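Local atomic coordinates of putative mandelate racemase (Bordetella bronchiseptica, PDB entry 3OZY), a protein that binds magnesium and the sugar acid m-xylarate as a member of the enolase superfamily, though its function is unknown. Residues 98-106 and 255-263; 231-242 and 264-272. All coordinates share one frame; numbering follows the deposited sequence. Where two conformers were deposited one is given.

Contact 1: 98-106 and 255-263; sequences GHRSVGIAA and NLYTRNAFN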
loop_
_atom_site.group_PDB
_atom_site.type_symbol
_atom_site.label_atom_id
_atom_site.label_comp_id
_atom_site.label_asym_id
_atom_site.label_seq_id
_atom_site.Cartn_x
_atom_site.Cartn_y
_atom_site.Cartn_z
ATOM N N GLY A 98 0.525 2.131 5.055
ATOM C CA GLY A 98 -0.183 2.381 3.806
ATOM C C GLY A 98 -1.387 1.481 3.635
ATOM O O GLY A 98 -1.348 0.299 3.980
ATOM N N HIS A 99 -2.468 2.034 3.099
ATOM C CA HIS A 99 -3.732 1.311 3.092
ATOM C C HIS A 99 -3.797 0.102 2.133
ATOM O O HIS A 99 -4.644 -0.764 2.335
ATOM C CB HIS A 99 -4.911 2.272 2.871
ATOM C CG HIS A 99 -4.974 2.883 1.502
ATOM N ND1 HIS A 99 -6.168 3.089 0.844
ATOM C CD2 HIS A 99 -4.006 3.343 0.674
ATOM C CE1 HIS A 99 -5.932 3.647 -0.331
ATOM N NE2 HIS A 99 -4.627 3.808 -0.462
ATOM N N ARG A 100 -2.925 0.042 1.118
ATOM C CA ARG A 100 -2.899 -1.100 0.180
ATOM C C ARG A 100 -1.456 -1.562 0.036
ATOM O O ARG A 100 -0.769 -1.230 -0.935
ATOM C CB ARG A 100 -3.505 -0.721 -1.178
ATOM C CG ARG A 100 -4.828 0.071 -1.090
ATOM C CD ARG A 100 -6.012 -0.782 -0.591
ATOM N NE ARG A 100 -7.202 0.063 -0.438
ATOM C CZ ARG A 100 -7.970 0.474 -1.441
ATOM N NH1 ARG A 100 -7.717 0.075 -2.679
ATOM N NH2 ARG A 100 -9.008 1.278 -1.204
ATOM N N SER A 101 -0.996 -2.335 1.012
ATOM C CA SER A 101 0.433 -2.435 1.240
ATOM C C SER A 101 0.880 -3.787 1.760
ATOM O O SER A 101 0.076 -4.628 2.167
ATOM C CB SER A 101 0.825 -1.399 2.295
ATOM O OG SER A 101 0.309 -1.791 3.565
ATOM N N VAL A 102 2.199 -3.957 1.783
ATOM C CA VAL A 102 2.836 -5.062 2.485
ATOM C C VAL A 102 2.382 -5.154 3.954
ATOM O O VAL A 102 2.399 -6.238 4.539
ATOM C CB VAL A 102 4.382 -4.956 2.378
ATOM C CG1 VAL A 102 4.896 -3.683 3.047
ATOM C CG2 VAL A 102 5.063 -6.196 2.931
ATOM N N GLY A 103 1.978 -4.032 4.556
ATOM C CA GLY A 103 1.446 -4.078 5.908
ATOM C C GLY A 103 0.129 -4.839 5.988
ATOM O O GLY A 103 -0.163 -5.498 6.990
ATOM N N ILE A 104 -0.678 -4.740 4.937
ATOM C CA ILE A 104 -1.920 -5.508 4.869
ATOM C C ILE A 104 -1.625 -7.009 4.721
ATOM O O ILE A 104 -2.296 -7.837 5.340
ATOM C CB ILE A 104 -2.837 -5.000 3.723
ATOM C CG1 ILE A 104 -3.132 -3.493 3.876
ATOM C CG2 ILE A 104 -4.122 -5.826 3.659
ATOM C CD1 ILE A 104 -4.039 -3.143 5.075
ATOM N N ALA A 105 -0.609 -7.350 3.924
ATOM C CA ALA A 105 -0.172 -8.741 3.840
ATOM C C ALA A 105 0.320 -9.226 5.209
ATOM O O ALA A 105 -0.046 -10.308 5.660
ATOM C CB ALA A 105 0.911 -8.908 2.770
ATOM N N ALA A 106 1.121 -8.407 5.883
ATOM C CA ALA A 106 1.573 -8.735 7.238
ATOM C C ALA A 106 0.397 -9.014 8.188
ATOM O O ALA A 106 0.390 -10.015 8.912
ATOM C CB ALA A 106 2.475 -7.614 7.789
ATOM N N ASN A 255 -2.958 -8.556 -6.126
ATOM C CA ASN A 255 -2.233 -7.331 -5.815
ATOM C C ASN A 255 -3.135 -6.163 -5.423
ATOM O O ASN A 255 -2.691 -5.019 -5.363
ATOM C CB ASN A 255 -1.272 -6.985 -6.958
ATOM C CG ASN A 255 -0.099 -7.939 -7.007
ATOM O OD1 ASN A 255 0.582 -8.145 -5.998
ATOM N ND2 ASN A 255 0.125 -8.553 -8.160
ATOM N N LEU A 256 -4.394 -6.482 -5.130
ATOM C CA LEU A 256 -5.367 -5.533 -4.589
ATOM C C LEU A 256 -5.621 -5.895 -3.139
ATOM O O LEU A 256 -5.619 -7.067 -2.775
ATOM C CB LEU A 256 -6.675 -5.610 -5.374
ATOM C CG LEU A 256 -6.584 -5.182 -6.830
ATOM C CD1 LEU A 256 -7.886 -5.542 -7.529
ATOM C CD2 LEU A 256 -6.311 -3.691 -6.923
ATOM N N TYR A 257 -5.836 -4.883 -2.305
ATOM C CA TYR A 257 -5.865 -5.070 -0.860
ATOM C C TYR A 257 -7.149 -4.562 -0.221
ATOM O O TYR A 257 -7.590 -3.442 -0.499
ATOM C CB TYR A 257 -4.665 -4.358 -0.227
ATOM C CG TYR A 257 -3.347 -4.976 -0.634
ATOM C CD1 TYR A 257 -2.771 -5.991 0.127
ATOM C CD2 TYR A 257 -2.674 -4.555 -1.782
ATOM C CE1 TYR A 257 -1.575 -6.571 -0.246
ATOM C CE2 TYR A 257 -1.471 -5.140 -2.167
ATOM C CZ TYR A 257 -0.927 -6.145 -1.387
ATOM O OH TYR A 257 0.266 -6.751 -1.732
ATOM N N THR A 258 -7.701 -5.383 0.673
ATOM C CA THR A 258 -8.933 -5.115 1.432
ATOM C C THR A 258 -10.175 -5.120 0.558
ATOM O O THR A 258 -10.110 -5.012 -0.672
ATOM C CB THR A 258 -8.917 -3.787 2.255
ATOM O OG1 THR A 258 -9.253 -2.679 1.405
ATOM C CG2 THR A 258 -7.579 -3.566 2.962
ATOM N N ARG A 259 -11.321 -5.210 1.221
ATOM C CA ARG A 259 -12.589 -5.168 0.515
ATOM C C ARG A 259 -12.790 -3.837 -0.215
ATOM O O ARG A 259 -13.586 -3.761 -1.152
ATOM C CB ARG A 259 -13.744 -5.407 1.484
ATOM C CG ARG A 259 -14.038 -4.243 2.403
ATOM C CD ARG A 259 -15.008 -4.679 3.488
ATOM N NE ARG A 259 -14.353 -5.524 4.488
ATOM C CZ ARG A 259 -14.988 -6.134 5.485
ATOM N NH1 ARG A 259 -16.306 -6.033 5.606
ATOM N NH2 ARG A 259 -14.304 -6.859 6.354
ATOM N N ASN A 260 -12.077 -2.794 0.207
ATOM C CA ASN A 260 -12.239 -1.482 -0.420
ATOM C C ASN A 260 -11.804 -1.481 -1.881
ATOM O O ASN A 260 -12.431 -0.843 -2.729
ATOM C CB ASN A 260 -11.448 -0.430 0.352
ATOM C CG ASN A 260 -11.819 -0.392 1.807
ATOM O OD1 ASN A 260 -11.004 -0.695 2.691
ATOM N ND2 ASN A 260 -13.060 -0.038 2.074
ATOM N N ALA A 261 -10.723 -2.197 -2.179
ATOM C CA ALA A 261 -10.238 -2.280 -3.555
ATOM C C ALA A 261 -11.277 -2.956 -4.438
ATOM O O ALA A 261 -11.594 -2.493 -5.538
ATOM C CB ALA A 261 -8.925 -3.059 -3.612
ATOM N N PHE A 262 -11.815 -4.068 -3.945
ATOM C CA PHE A 262 -12.769 -4.841 -4.730
ATOM C C PHE A 262 -14.099 -4.111 -4.902
ATOM O O PHE A 262 -14.734 -4.214 -5.948
ATOM C CB PHE A 262 -12.903 -6.258 -4.165
ATOM C CG PHE A 262 -11.611 -7.013 -4.224
ATOM C CD1 PHE A 262 -11.210 -7.641 -5.394
ATOM C CD2 PHE A 262 -10.744 -7.002 -3.147
ATOM C CE1 PHE A 262 -9.984 -8.307 -5.462
ATOM C CE2 PHE A 262 -9.515 -7.643 -3.208
ATOM C CZ PHE A 262 -9.128 -8.301 -4.372
ATOM N N ASN A 263 -14.497 -3.345 -3.890
ATOM C CA ASN A 263 -15.697 -2.525 -3.998
ATOM C C ASN A 263 -15.543 -1.514 -5.129
ATOM O O ASN A 263 -16.467 -1.297 -5.912
ATOM C CB ASN A 263 -15.980 -1.824 -2.672
ATOM C CG ASN A 263 -17.165 -0.882 -2.755
ATOM O OD1 ASN A 263 -17.008 0.342 -2.653
ATOM N ND2 ASN A 263 -18.347 -1.441 -2.946
HETATM O O HOH W 1 -5.837 -2.150 -3.680
#

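Contact 2: 231-242 and 264-272; sequences SIDDIEGHRILR and DYIRNDAID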
loop_
_atom_site.group_PDB
_atom_site.type_symbol
_atom_site.label_atom_id
_atom_site.label_comp_id
_atom_site.label_asym_id
_atom_site.label_seq_id
_atom_site.Cartn_x
_atom_site.Cartn_y
_atom_site.Cartn_z
ATOM N N SER A 231 -2.426 -3.365 -15.565
ATOM C CA SER A 231 -2.094 -2.773 -14.281
ATOM C C SER A 231 -3.310 -2.788 -13.364
ATOM O O SER A 231 -4.411 -2.392 -13.772
ATOM C CB SER A 231 -1.676 -1.321 -14.493
ATOM O OG SER A 231 -1.623 -0.643 -13.243
ATOM N N ILE A 232 -3.114 -3.208 -12.116
ATOM C CA ILE A 232 -4.213 -3.179 -11.152
ATOM C C ILE A 232 -4.660 -1.756 -10.834
ATOM O O ILE A 232 -5.698 -1.565 -10.211
ATOM C CB ILE A 232 -3.885 -3.916 -9.820
ATOM C CG1 ILE A 232 -3.145 -3.008 -8.826
ATOM C CG2 ILE A 232 -3.132 -5.215 -10.092
ATOM C CD1 ILE A 232 -1.715 -2.723 -9.200
ATOM N N ASP A 233 -3.878 -0.771 -11.267
ATOM C CA ASP A 233 -4.232 0.624 -11.064
ATOM C C ASP A 233 -5.197 1.166 -12.108
ATOM O O ASP A 233 -5.719 2.278 -11.945
ATOM C CB ASP A 233 -2.965 1.472 -11.026
ATOM C CG ASP A 233 -2.152 1.229 -9.773
ATOM O OD1 ASP A 233 -2.767 1.149 -8.691
ATOM O OD2 ASP A 233 -0.915 1.099 -9.868
ATOM N N ASP A 234 -5.427 0.408 -13.181
ATOM C CA ASP A 234 -6.289 0.859 -14.269
ATOM C C ASP A 234 -7.661 0.179 -14.181
ATOM O O ASP A 234 -7.945 -0.788 -14.901
ATOM C CB ASP A 234 -5.625 0.558 -15.614
ATOM C CG ASP A 234 -6.437 1.052 -16.779
ATOM O OD1 ASP A 234 -7.436 1.771 -16.542
ATOM O OD2 ASP A 234 -6.076 0.733 -17.934
ATOM N N ILE A 235 -8.514 0.669 -13.285
ATOM C CA ILE A 235 -9.834 0.069 -13.115
ATOM C C ILE A 235 -10.679 0.171 -14.391
ATOM O O ILE A 235 -11.327 -0.801 -14.808
ATOM C CB ILE A 235 -10.579 0.687 -11.913
ATOM C CG1 ILE A 235 -9.784 0.425 -10.626
ATOM C CG2 ILE A 235 -11.968 0.085 -11.790
ATOM C CD1 ILE A 235 -10.398 1.034 -9.365
ATOM N N GLU A 236 -10.670 1.343 -15.017
ATOM C CA GLU A 236 -11.461 1.565 -16.224
ATOM C C GLU A 236 -11.081 0.610 -17.363
ATOM O O GLU A 236 -11.950 0.143 -18.109
ATOM C CB GLU A 236 -11.339 3.029 -16.669
ATOM C CG GLU A 236 -11.895 3.365 -18.057
ATOM C CD GLU A 236 -13.409 3.275 -18.162
ATOM O OE1 GLU A 236 -14.071 2.877 -17.182
ATOM O OE2 GLU A 236 -13.942 3.599 -19.246
ATOM N N GLY A 237 -9.793 0.305 -17.493
ATOM C CA GLY A 237 -9.363 -0.655 -18.496
ATOM C C GLY A 237 -10.016 -2.011 -18.312
ATOM O O GLY A 237 -10.368 -2.682 -19.289
ATOM N N HIS A 238 -10.172 -2.434 -17.062
ATOM C CA HIS A 238 -10.807 -3.717 -16.789
ATOM C C HIS A 238 -12.289 -3.662 -17.155
ATOM O O HIS A 238 -12.852 -4.629 -17.676
ATOM C CB HIS A 238 -10.621 -4.101 -15.315
ATOM C CG HIS A 238 -9.217 -4.497 -14.947
ATOM N ND1 HIS A 238 -8.221 -3.577 -14.696
ATOM C CD2 HIS A 238 -8.657 -5.716 -14.747
ATOM C CE1 HIS A 238 -7.105 -4.211 -14.372
ATOM N NE2 HIS A 238 -7.344 -5.511 -14.388
ATOM N N ARG A 239 -12.929 -2.521 -16.894
ATOM C CA ARG A 239 -14.314 -2.349 -17.316
ATOM C C ARG A 239 -14.432 -2.479 -18.834
ATOM O O ARG A 239 -15.343 -3.136 -19.338
ATOM C CB ARG A 239 -14.887 -1.005 -16.859
ATOM C CG ARG A 239 -16.385 -0.871 -17.189
ATOM C CD ARG A 239 -16.877 0.578 -17.109
ATOM N NE ARG A 239 -16.311 1.394 -18.174
ATOM C CZ ARG A 239 -16.656 1.303 -19.456
ATOM N NH1 ARG A 239 -17.582 0.430 -19.847
ATOM N NH2 ARG A 239 -16.071 2.088 -20.352
ATOM N N ILE A 240 -13.504 -1.861 -19.559
ATOM C CA ILE A 240 -13.515 -1.935 -21.016
ATOM C C ILE A 240 -13.434 -3.388 -21.490
ATOM O O ILE A 240 -14.165 -3.800 -22.397
ATOM C CB ILE A 240 -12.381 -1.084 -21.607
ATOM C CG1 ILE A 240 -12.679 0.400 -21.356
ATOM C CG2 ILE A 240 -12.222 -1.353 -23.109
ATOM C CD1 ILE A 240 -11.517 1.337 -21.612
ATOM N N LEU A 241 -12.561 -4.175 -20.873
ATOM C CA LEU A 241 -12.442 -5.588 -21.243
ATOM C C LEU A 241 -13.734 -6.350 -20.952
ATOM O O LEU A 241 -14.227 -7.108 -21.783
ATOM C CB LEU A 241 -11.273 -6.246 -20.513
ATOM C CG LEU A 241 -9.887 -5.724 -20.875
ATOM C CD1 LEU A 241 -8.827 -6.314 -19.944
ATOM C CD2 LEU A 241 -9.575 -6.056 -22.329
ATOM N N ARG A 242 -14.286 -6.130 -19.768
ATOM C CA ARG A 242 -15.512 -6.802 -19.389
ATOM C C ARG A 242 -16.690 -6.385 -20.278
ATOM O O ARG A 242 -17.562 -7.200 -20.593
ATOM C CB ARG A 242 -15.785 -6.524 -17.915
ATOM C CG ARG A 242 -16.898 -7.314 -17.350
ATOM C CD ARG A 242 -16.848 -7.276 -15.847
ATOM N NE ARG A 242 -18.050 -7.915 -15.358
ATOM C CZ ARG A 242 -19.197 -7.280 -15.156
ATOM N NH1 ARG A 242 -19.286 -5.972 -15.368
ATOM N NH2 ARG A 242 -20.255 -7.952 -14.722
ATOM N N ASP A 264 -14.362 -0.920 -5.243
ATOM C CA ASP A 264 -14.130 0.022 -6.335
ATOM C C ASP A 264 -14.237 -0.658 -7.700
ATOM O O ASP A 264 -14.781 -0.085 -8.633
ATOM C CB ASP A 264 -12.779 0.718 -6.190
ATOM C CG ASP A 264 -12.799 1.817 -5.157
ATOM O OD1 ASP A 264 -13.896 2.308 -4.821
ATOM O OD2 ASP A 264 -11.714 2.192 -4.689
ATOM N N TYR A 265 -13.701 -1.872 -7.830
ATOM C CA TYR A 265 -13.859 -2.597 -9.086
ATOM C C TYR A 265 -15.321 -2.921 -9.363
ATOM O O TYR A 265 -15.795 -2.736 -10.481
ATOM C CB TYR A 265 -12.999 -3.870 -9.099
ATOM C CG TYR A 265 -11.603 -3.674 -9.642
ATOM C CD1 TYR A 265 -10.612 -3.063 -8.880
ATOM C CD2 TYR A 265 -11.276 -4.116 -10.913
ATOM C CE1 TYR A 265 -9.339 -2.882 -9.387
ATOM C CE2 TYR A 265 -10.008 -3.943 -11.428
ATOM C CZ TYR A 265 -9.040 -3.332 -10.660
ATOM O OH TYR A 265 -7.777 -3.171 -11.194
ATOM N N ILE A 266 -16.033 -3.397 -8.351
ATOM C CA ILE A 266 -17.437 -3.761 -8.535
ATOM C C ILE A 266 -18.288 -2.550 -8.925
ATOM O O ILE A 266 -19.118 -2.631 -9.834
ATOM C CB ILE A 266 -18.004 -4.453 -7.287
ATOM C CG1 ILE A 266 -17.322 -5.810 -7.074
ATOM C CG2 ILE A 266 -19.531 -4.615 -7.391
ATOM C CD1 ILE A 266 -17.664 -6.443 -5.761
ATOM N N ARG A 267 -18.062 -1.422 -8.262
ATOM C CA ARG A 267 -18.839 -0.206 -8.529
ATOM C C ARG A 267 -18.579 0.355 -9.922
ATOM O O ARG A 267 -19.359 1.163 -10.443
ATOM C CB ARG A 267 -18.547 0.872 -7.479
ATOM C CG ARG A 267 -19.103 0.561 -6.110
ATOM C CD ARG A 267 -18.876 1.715 -5.144
ATOM N NE ARG A 267 -19.643 2.903 -5.516
ATOM C CZ ARG A 267 -19.105 4.046 -5.931
ATOM N NH1 ARG A 267 -17.789 4.168 -6.028
ATOM N NH2 ARG A 267 -19.890 5.070 -6.246
ATOM N N ASN A 268 -17.470 -0.059 -10.518
ATOM C CA ASN A 268 -17.154 0.344 -11.872
ATOM C C ASN A 268 -17.366 -0.757 -12.907
ATOM O O ASN A 268 -16.880 -0.649 -14.032
ATOM C CB ASN A 268 -15.731 0.885 -11.924
ATOM C CG ASN A 268 -15.613 2.222 -11.226
ATOM O OD1 ASN A 268 -16.033 3.245 -11.768
ATOM N ND2 ASN A 268 -15.078 2.222 -10.004
ATOM N N ASP A 269 -18.091 -1.806 -12.521
ATOM C CA ASP A 269 -18.419 -2.903 -13.438
ATOM C C ASP A 269 -17.161 -3.478 -14.092
ATOM O O ASP A 269 -17.152 -3.829 -15.274
ATOM C CB ASP A 269 -19.433 -2.433 -14.496
ATOM C CG ASP A 269 -20.774 -2.036 -13.882
ATOM O OD1 ASP A 269 -21.234 -2.715 -12.944
ATOM O OD2 ASP A 269 -21.375 -1.045 -14.347
ATOM N N ALA A 270 -16.105 -3.600 -13.295
ATOM C CA ALA A 270 -14.779 -3.857 -13.831
ATOM C C ALA A 270 -14.221 -5.241 -13.482
ATOM O O ALA A 270 -13.049 -5.506 -13.738
ATOM C CB ALA A 270 -13.814 -2.765 -13.362
ATOM N N ILE A 271 -15.030 -6.129 -12.910
ATOM C CA ILE A 271 -14.471 -7.414 -12.470
ATOM C C ILE A 271 -15.493 -8.544 -12.494
ATOM O O ILE A 271 -16.652 -8.348 -12.115
ATOM C CB ILE A 271 -13.840 -7.267 -11.054
ATOM C CG1 ILE A 271 -12.915 -8.439 -10.705
ATOM C CG2 ILE A 271 -14.920 -7.027 -9.979
ATOM C CD1 ILE A 271 -12.085 -8.152 -9.442
ATOM N N ASP A 272 -15.063 -9.726 -12.936
ATOM C CA ASP A 272 -15.889 -10.935 -12.896
ATOM C C ASP A 272 -15.491 -11.861 -11.753
ATOM O O ASP A 272 -16.343 -12.480 -11.114
ATOM C CB ASP A 272 -15.789 -11.707 -14.214
ATOM C CG ASP A 272 -16.397 -10.962 -15.375
ATOM O OD1 ASP A 272 -17.595 -10.605 -15.307
ATOM O OD2 ASP A 272 -15.656 -10.731 -16.349
HETATM O O HOH W 2 -14.428 2.691 -14.524
HETATM O O HOH W 3 -18.252 -3.657 -17.900
HETATM O O HOH W 4 -20.112 -11.128 -14.465
#

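Contact 1: 98-106 and 255-263
The backbones of 98-106 and 255-263 come closest where Arg100 and Tyr257 face each other, their CA atoms 5.1 Å apart, near the starts of helices 102-122 and 258-267, and no direct hydrogen bond joins the two segments. The Tyr257 ring lies against the turn into helix 102-122: Ser101 N sits over one ring face, 3.9 Å above its plane and off toward the rim, while Ile104 CB packs 3.7 Å from Tyr257 CD1. Ser101 caps that helix, its OG donating to Gly98 O at 2.7 Å and accepting weakly from Gly103 N and Ile104 N. The Tyr257 OH is bonded to the Tyr56 OH. Arg100 runs past Tyr257 in the opposite direction. A bend at chi2 (-70°) turns its chain along the Tyr257 backbone, and Arg100 CD comes 3.1 Å from Tyr257 O. Beyond it the Arg100 guanidinium is sandwiched between His99 CE1 on one face and Ala261 N on the other, the latter 3.7 Å above the plane. Arg100 NH2 lies 3.4 Å from Asn260 CB, so the first turn of helix 258-267 meets the flat group largely with backbone and carbon atoms. A water in the guanidinium plane accepts from both Arg100 NH1 and Tyr257 N, a polar bridge between the segments. Asp233 of the second subunit forms a salt bridge with Arg100 NH2 and also accepts from His99 ND1. The chemistry is thus mixed: Ser101 N, buried beneath the tyrosine ring, has no hydrogen-bond partner, whereas the arginine charge is met across the dimer interface. The contact therefore joins the N-terminal domain to the barrel domain right at the subunit boundary.

Contact 2: 231-242 and 264-272
Tyr265 reaches from helix 258-267 to the turn before helix 235-242, where its OH donates to Ile232 O at 2.8 Å from above the carbonyl plane. Ile235 CG1 makes a CH-pi contact over the tyrosine face, 4.0 Å from the ring centroid. The Tyr265 edge carrying CE2 points at the face of His238 in a T-shaped pair, planes 75° apart; His238 ND1 donates to Asp234 O in its ring plane. Asp234 also N-caps its helix, OD1 accepting from Gly237 N and OD2 bridging to Arg208. At the far end Arg242, extended from CG to NE, gives a salt bridge from NE to Asp272 OD1 at 2.7 Å and a bond from NH1 to Asp269 O at 3.0 Å. Water joins Arg242 NH2 to that same OD1; another donates to Arg239 O and Asp269 O. Asp272 OD2 accepts from Ile250 N. Arg239 spends NE and NH2 side-on on Glu236. Ala270 CB packs 3.7 Å from Ile235 CG2, but the buried Ala270 O has no hydrogen-bond partner. A Schellman motif with Asp269 at C-prime ends helix 258-267. The contact packs two successive barrel helices together, with strand 249-252 beneath His238 and Tyr265 and helix 208-220 beside Leu241.

How the contacts relate
The two contacts lie about 16 Å apart, centre to centre, and share helix 258-267: its first turns belong to contact 1 and its end to contact 2. Their segments alternate along the chain, in the order 98-106, 231-242, 255-263, 264-272. Contact 1 crosses from the N-terminal domain to the barrel, whereas within this chain contact 2 stays among the outer helices of the barrel. They meet directly, Leu256 CD1 packing 3.6 Å from Tyr265 CE1. The dimer also involves both: on the shared helix Asn260 and Asp264 pack on Asp233 and Ile235 of the second subunit, and Arg267 forms a salt bridge with its Glu236. One barrel helix therefore takes part in domain packing, barrel packing and subunit pairing.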